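Local coordinates for protein acyl-CoA thioesterase (Alicyclobacillus acidocaldarius subsp. acidocaldarius, PDB 3RQB) that is probably an acyl-CoA thioesterase with a hot-dog fold, its substrate and cellular role not established, at residues T168-H182 and I222-A234. Numbering follows the deposited sequence.
Sequences TYQWMRDDPPRPLDH and IFRQGTNELLGVA
Strand 168-174 runs antiparallel to the strand that starts at L230, neighbours in the C-terminal hot-dog domain with a ladder from T168-A234 to M172-L230, and the loop that follows 168-174 comes back to the end of helix 219-224, where L180 packs on I222 and L230. T168, Q170 and M172 trade backbone hydrogen bonds in both directions with A234, G232 and L230; T168 N to A234 O, 2.8 Å, is nearly straight. Strand 150-156 bonds to the other edge of 168-174, so this strand is interior.

On the face carrying W171 and L231, the leucine CD1 sits over the centre of the indole six-membered ring, 4.0 Å from its centroid and 12° off the normal, a CH-pi contact. L231 CG lies anti to its own backbone N (chi1 -173°), which brings that methyl over the indole, while W171 NE1 is held by P130 O. Farther along, V233 CG1 meets the Y169 ring at its edge, 3.7 Å from CE1. On the other face G232 has no side chain, and the selenomethionine methyl M172 CE fills the place, 3.5 Å from G232 CA; L188 of helix 182-188 touches both M172 and L230.

R173 passes its methylenes obliquely across E229, R173 CD to E229 CG 3.8 Å. Its guanidinium turns to its own strand's end, NH1 binding D175 OD1 at 3.0 Å and also D174 O, whereas the E229 carboxylate pairs with R153. An alanine here removes the guanidinium and outer methylenes, which would probably leave D175 OD1 without its salt-bridge mate and E229 CG with little aliphatic cover.

Past the strand, L180 CD2 and L230 CD1 meet tip to tip at 3.9 Å, and the F223 ring turns its edge to D181 CA. Alternate residues thus bond across this pair, while Y169, W171 and R173 turn their backbone groups to strand 150-156; apolar side chains close the loop end, and the buried E229 carboxylate, bridged to R153, probably stays ionised.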
loop_
_atom_site.group_PDB
_atom_site.type_symbol
_atom_site.label_atom_id
_atom_site.label_comp_id
_atom_site.label_asym_id
_atom_site.label_seq_id
_atom_site.Cartn_x
_atom_site.Cartn_y
_atom_site.Cartn_z
ATOM N N THR B 168 1.769 -18.070 4.858
ATOM C CA THR B 168 0.647 -18.603 5.628
ATOM C C THR B 168 -0.611 -18.772 4.779
ATOM O O THR B 168 -0.932 -17.913 3.951
ATOM C CB THR B 168 0.288 -17.677 6.816
ATOM O OG1 THR B 168 1.307 -17.765 7.816
ATOM C CG2 THR B 168 -1.051 -18.072 7.438
ATOM N N TYR B 169 -1.307 -19.891 4.980
ATOM C CA TYR B 169 -2.673 -20.068 4.472
ATOM C C TYR B 169 -3.617 -20.254 5.655
ATOM O O TYR B 169 -3.300 -20.990 6.589
ATOM C CB TYR B 169 -2.802 -21.305 3.582
ATOM C CG TYR B 169 -1.904 -21.359 2.361
ATOM C CD1 TYR B 169 -1.276 -20.221 1.863
ATOM C CD2 TYR B 169 -1.693 -22.568 1.698
ATOM C CE1 TYR B 169 -0.452 -20.296 0.734
ATOM C CE2 TYR B 169 -0.881 -22.653 0.579
ATOM C CZ TYR B 169 -0.258 -21.522 0.096
ATOM O OH TYR B 169 0.553 -21.624 -1.023
ATOM N N GLN B 170 -4.771 -19.596 5.625
ATOM C CA GLN B 170 -5.776 -19.848 6.647
ATOM C C GLN B 170 -7.211 -19.630 6.182
ATOM O O GLN B 170 -7.499 -18.761 5.353
ATOM C CB GLN B 170 -5.502 -18.994 7.884
ATOM C CG GLN B 170 -5.742 -17.507 7.685
ATOM C CD GLN B 170 -5.016 -16.664 8.729
ATOM O OE1 GLN B 170 -3.967 -17.065 9.246
ATOM N NE2 GLN B 170 -5.573 -15.488 9.040
ATOM N N TRP B 171 -8.110 -20.435 6.729
ATOM C CA TRP B 171 -9.522 -20.151 6.619
ATOM C C TRP B 171 -9.846 -19.234 7.772
ATOM O O TRP B 171 -9.393 -19.450 8.900
ATOM C CB TRP B 171 -10.350 -21.427 6.727
ATOM C CG TRP B 171 -10.186 -22.346 5.560
ATOM C CD1 TRP B 171 -9.576 -23.571 5.554
ATOM C CD2 TRP B 171 -10.638 -22.115 4.220
ATOM N NE1 TRP B 171 -9.621 -24.115 4.295
ATOM C CE2 TRP B 171 -10.268 -23.244 3.456
ATOM C CE3 TRP B 171 -11.319 -21.061 3.591
ATOM C CZ2 TRP B 171 -10.556 -23.352 2.090
ATOM C CZ3 TRP B 171 -11.606 -21.167 2.234
ATOM C CH2 TRP B 171 -11.223 -22.306 1.501
HETATM N N MSE B 172 -10.619 -18.198 7.486
HETATM C CA MSE B 172 -10.974 -17.231 8.507
HETATM C C MSE B 172 -12.330 -16.602 8.216
HETATM O O MSE B 172 -12.716 -16.404 7.054
HETATM C CB MSE B 172 -9.910 -16.138 8.570
HETATM C CG MSE B 172 -9.881 -15.300 7.309
HETATM SE SE MSE B 172 -8.177 -14.470 6.931
HETATM C CE MSE B 172 -8.581 -13.805 5.148
ATOM N N ARG B 173 -13.039 -16.281 9.291
ATOM C CA ARG B 173 -14.283 -15.542 9.223
ATOM C C ARG B 173 -14.445 -14.806 10.536
ATOM O O ARG B 173 -13.725 -15.073 11.498
ATOM C CB ARG B 173 -15.470 -16.472 8.982
ATOM C CG ARG B 173 -15.771 -17.408 10.134
ATOM C CD ARG B 173 -17.150 -18.030 9.966
ATOM N NE ARG B 173 -17.376 -19.163 10.865
ATOM C CZ ARG B 173 -17.573 -19.049 12.177
ATOM N NH1 ARG B 173 -17.549 -17.849 12.745
ATOM N NH2 ARG B 173 -17.786 -20.129 12.924
ATOM N N ASP B 174 -15.352 -13.841 10.565
ATOM C CA ASP B 174 -15.763 -13.249 11.826
ATOM C C ASP B 174 -16.311 -14.353 12.701
ATOM O O ASP B 174 -16.971 -15.269 12.216
ATOM C CB ASP B 174 -16.871 -12.220 11.612
ATOM C CG ASP B 174 -16.462 -11.103 10.667
ATOM O OD1 ASP B 174 -17.022 -11.027 9.543
ATOM O OD2 ASP B 174 -15.582 -10.302 11.057
ATOM N N ASP B 175 -16.022 -14.276 13.990
ATOM C CA ASP B 175 -16.758 -15.069 14.954
ATOM C C ASP B 175 -17.267 -14.100 16.014
ATOM O O ASP B 175 -16.570 -13.151 16.373
ATOM C CB ASP B 175 -15.855 -16.140 15.584
ATOM C CG ASP B 175 -16.646 -17.211 16.348
ATOM O OD1 ASP B 175 -17.630 -17.754 15.785
ATOM O OD2 ASP B 175 -16.281 -17.506 17.513
ATOM N N PRO B 176 -18.506 -14.301 16.486
ATOM C CA PRO B 176 -19.490 -15.184 15.863
ATOM C C PRO B 176 -19.811 -14.670 14.477
ATOM O O PRO B 176 -19.561 -13.495 14.186
ATOM C CB PRO B 176 -20.719 -15.028 16.764
ATOM C CG PRO B 176 -20.513 -13.759 17.476
ATOM C CD PRO B 176 -19.041 -13.674 17.700
ATOM N N PRO B 177 -20.386 -15.537 13.636
ATOM C CA PRO B 177 -20.536 -15.307 12.193
ATOM C C PRO B 177 -21.170 -13.964 11.919
ATOM O O PRO B 177 -22.135 -13.586 12.587
ATOM C CB PRO B 177 -21.476 -16.433 11.754
ATOM C CG PRO B 177 -22.193 -16.851 13.017
ATOM C CD PRO B 177 -21.190 -16.679 14.107
ATOM N N ARG B 178 -20.613 -13.230 10.968
ATOM C CA ARG B 178 -21.208 -11.955 10.599
ATOM C C ARG B 178 -21.110 -11.750 9.101
ATOM O O ARG B 178 -20.081 -12.057 8.498
ATOM C CB ARG B 178 -20.502 -10.815 11.340
ATOM C CG ARG B 178 -20.777 -9.420 10.805
ATOM C CD ARG B 178 -19.918 -8.388 11.538
ATOM N NE ARG B 178 -20.322 -7.000 11.292
ATOM C CZ ARG B 178 -19.931 -6.285 10.238
ATOM N NH1 ARG B 178 -19.136 -6.832 9.321
ATOM N NH2 ARG B 178 -20.339 -5.029 10.095
ATOM N N PRO B 179 -22.169 -11.185 8.504
ATOM C CA PRO B 179 -22.199 -10.936 7.064
ATOM C C PRO B 179 -21.034 -10.062 6.676
ATOM O O PRO B 179 -20.596 -9.218 7.459
ATOM C CB PRO B 179 -23.513 -10.192 6.871
ATOM C CG PRO B 179 -24.382 -10.732 7.960
ATOM C CD PRO B 179 -23.466 -10.891 9.132
ATOM N N LEU B 180 -20.525 -10.276 5.472
ATOM C CA LEU B 180 -19.315 -9.598 5.061
ATOM C C LEU B 180 -19.618 -8.253 4.440
ATOM O O LEU B 180 -20.553 -8.128 3.653
ATOM C CB LEU B 180 -18.530 -10.450 4.071
ATOM C CG LEU B 180 -17.144 -9.878 3.788
ATOM C CD1 LEU B 180 -16.371 -9.673 5.089
ATOM C CD2 LEU B 180 -16.385 -10.788 2.848
ATOM N N ASP B 181 -18.827 -7.251 4.815
ATOM C CA ASP B 181 -18.853 -5.943 4.170
ATOM C C ASP B 181 -17.427 -5.410 4.082
ATOM O O ASP B 181 -16.485 -6.105 4.429
ATOM C CB ASP B 181 -19.773 -4.969 4.915
ATOM C CG ASP B 181 -19.159 -4.432 6.195
ATOM O OD1 ASP B 181 -18.217 -5.052 6.726
ATOM O OD2 ASP B 181 -19.633 -3.381 6.676
ATOM N N HIS B 182 -17.257 -4.180 3.627
ATOM C CA HIS B 182 -15.911 -3.685 3.358
ATOM C C HIS B 182 -15.030 -3.547 4.594
ATOM O O HIS B 182 -13.892 -4.017 4.612
ATOM C CB HIS B 182 -15.972 -2.381 2.565
ATOM C CG HIS B 182 -16.560 -2.548 1.197
ATOM N ND1 HIS B 182 -15.796 -2.843 0.086
ATOM C CD2 HIS B 182 -17.842 -2.490 0.764
ATOM C CE1 HIS B 182 -16.580 -2.946 -0.973
ATOM N NE2 HIS B 182 -17.827 -2.736 -0.588
ATOM N N ILE B 222 -18.415 -9.043 -2.943
ATOM C CA ILE B 222 -18.036 -9.023 -1.535
ATOM C C ILE B 222 -19.214 -9.429 -0.633
ATOM O O ILE B 222 -19.109 -10.353 0.184
ATOM C CB ILE B 222 -17.453 -7.639 -1.137
ATOM C CG1 ILE B 222 -16.023 -7.488 -1.699
ATOM C CG2 ILE B 222 -17.484 -7.462 0.378
ATOM C CD1 ILE B 222 -15.445 -6.058 -1.690
ATOM N N PHE B 223 -20.342 -8.750 -0.812
ATOM C CA PHE B 223 -21.533 -8.996 -0.009
ATOM C C PHE B 223 -22.038 -10.424 -0.152
ATOM O O PHE B 223 -22.492 -11.033 0.817
ATOM C CB PHE B 223 -22.609 -7.997 -0.397
ATOM C CG PHE B 223 -22.197 -6.570 -0.167
ATOM C CD1 PHE B 223 -21.287 -6.254 0.836
ATOM C CD2 PHE B 223 -22.700 -5.540 -0.950
ATOM C CE1 PHE B 223 -20.897 -4.935 1.067
ATOM C CE2 PHE B 223 -22.304 -4.216 -0.729
ATOM C CZ PHE B 223 -21.405 -3.916 0.281
ATOM N N ARG B 224 -21.897 -10.960 -1.358
ATOM C CA ARG B 224 -22.354 -12.296 -1.702
ATOM C C ARG B 224 -21.901 -13.353 -0.680
ATOM O O ARG B 224 -22.602 -14.334 -0.430
ATOM C CB ARG B 224 -21.806 -12.627 -3.090
ATOM C CG ARG B 224 -22.344 -13.871 -3.761
ATOM C CD ARG B 224 -21.822 -13.928 -5.197
ATOM N NE ARG B 224 -22.097 -12.680 -5.918
ATOM C CZ ARG B 224 -21.259 -12.096 -6.774
ATOM N NH1 ARG B 224 -20.074 -12.645 -7.025
ATOM N NH2 ARG B 224 -21.605 -10.961 -7.380
ATOM N N GLN B 225 -20.725 -13.146 -0.095
ATOM C CA GLN B 225 -20.125 -14.111 0.829
ATOM C C GLN B 225 -20.920 -14.310 2.126
ATOM O O GLN B 225 -20.897 -15.390 2.724
ATOM C CB GLN B 225 -18.698 -13.680 1.174
ATOM C CG GLN B 225 -17.855 -13.279 -0.025
ATOM C CD GLN B 225 -17.577 -14.432 -0.976
ATOM O OE1 GLN B 225 -17.373 -15.569 -0.556
ATOM N NE2 GLN B 225 -17.562 -14.139 -2.266
ATOM N N GLY B 226 -21.607 -13.269 2.578
ATOM C CA GLY B 226 -22.379 -13.397 3.793
ATOM C C GLY B 226 -21.423 -13.889 4.849
ATOM O O GLY B 226 -20.364 -13.294 5.062
ATOM N N THR B 227 -21.777 -14.998 5.486
ATOM C CA THR B 227 -21.000 -15.523 6.602
ATOM C C THR B 227 -19.987 -16.578 6.177
ATOM O O THR B 227 -19.303 -17.163 7.014
ATOM C CB THR B 227 -21.923 -16.119 7.666
ATOM O OG1 THR B 227 -22.823 -17.043 7.035
ATOM C CG2 THR B 227 -22.725 -15.017 8.345
ATOM N N ASN B 228 -19.894 -16.837 4.880
ATOM C CA ASN B 228 -18.982 -17.862 4.396
ATOM C C ASN B 228 -17.532 -17.567 4.760
ATOM O O ASN B 228 -17.101 -16.410 4.730
ATOM C CB ASN B 228 -19.120 -18.001 2.893
ATOM C CG ASN B 228 -20.556 -18.191 2.462
ATOM O OD1 ASN B 228 -21.495 -18.042 3.259
ATOM N ND2 ASN B 228 -20.739 -18.514 1.191
ATOM N N GLU B 229 -16.783 -18.620 5.091
ATOM C CA GLU B 229 -15.374 -18.482 5.456
ATOM C C GLU B 229 -14.542 -18.027 4.259
ATOM O O GLU B 229 -14.959 -18.180 3.113
ATOM C CB GLU B 229 -14.817 -19.797 6.018
ATOM C CG GLU B 229 -15.396 -20.184 7.362
ATOM C CD GLU B 229 -14.727 -21.400 7.971
ATOM O OE1 GLU B 229 -13.577 -21.265 8.467
ATOM O OE2 GLU B 229 -15.362 -22.483 7.958
ATOM N N LEU B 230 -13.373 -17.452 4.528
ATOM C CA LEU B 230 -12.487 -16.994 3.461
ATOM C C LEU B 230 -11.082 -17.551 3.613
ATOM O O LEU B 230 -10.674 -17.977 4.701
ATOM C CB LEU B 230 -12.412 -15.476 3.446
ATOM C CG LEU B 230 -13.773 -14.813 3.586
ATOM C CD1 LEU B 230 -13.601 -13.316 3.733
ATOM C CD2 LEU B 230 -14.635 -15.168 2.390
ATOM N N LEU B 231 -10.343 -17.534 2.510
ATOM C CA LEU B 231 -8.974 -18.000 2.530
ATOM C C LEU B 231 -8.012 -16.849 2.357
ATOM O O LEU B 231 -7.952 -16.236 1.292
ATOM C CB LEU B 231 -8.735 -19.002 1.415
ATOM C CG LEU B 231 -7.340 -19.594 1.574
ATOM C CD1 LEU B 231 -7.346 -20.533 2.766
ATOM C CD2 LEU B 231 -6.874 -20.302 0.308
ATOM N N GLY B 232 -7.269 -16.538 3.408
ATOM C CA GLY B 232 -6.196 -15.569 3.294
ATOM C C GLY B 232 -4.863 -16.222 2.963
ATOM O O GLY B 232 -4.606 -17.370 3.327
ATOM N N VAL B 233 -4.008 -15.475 2.278
ATOM C CA VAL B 233 -2.639 -15.892 2.029
ATOM C C VAL B 233 -1.722 -14.722 2.332
ATOM O O VAL B 233 -1.747 -13.709 1.635
ATOM C CB VAL B 233 -2.422 -16.270 0.555
ATOM C CG1 VAL B 233 -0.961 -16.689 0.327
ATOM C CG2 VAL B 233 -3.400 -17.363 0.127
ATOM N N ALA B 234 -0.880 -14.872 3.341
ATOM C CA ALA B 234 0.050 -13.813 3.673
ATOM C C ALA B 234 1.454 -14.326 3.464
ATOM O O ALA B 234 1.802 -15.420 3.912
ATOM C CB ALA B 234 -0.148 -13.360 5.105
#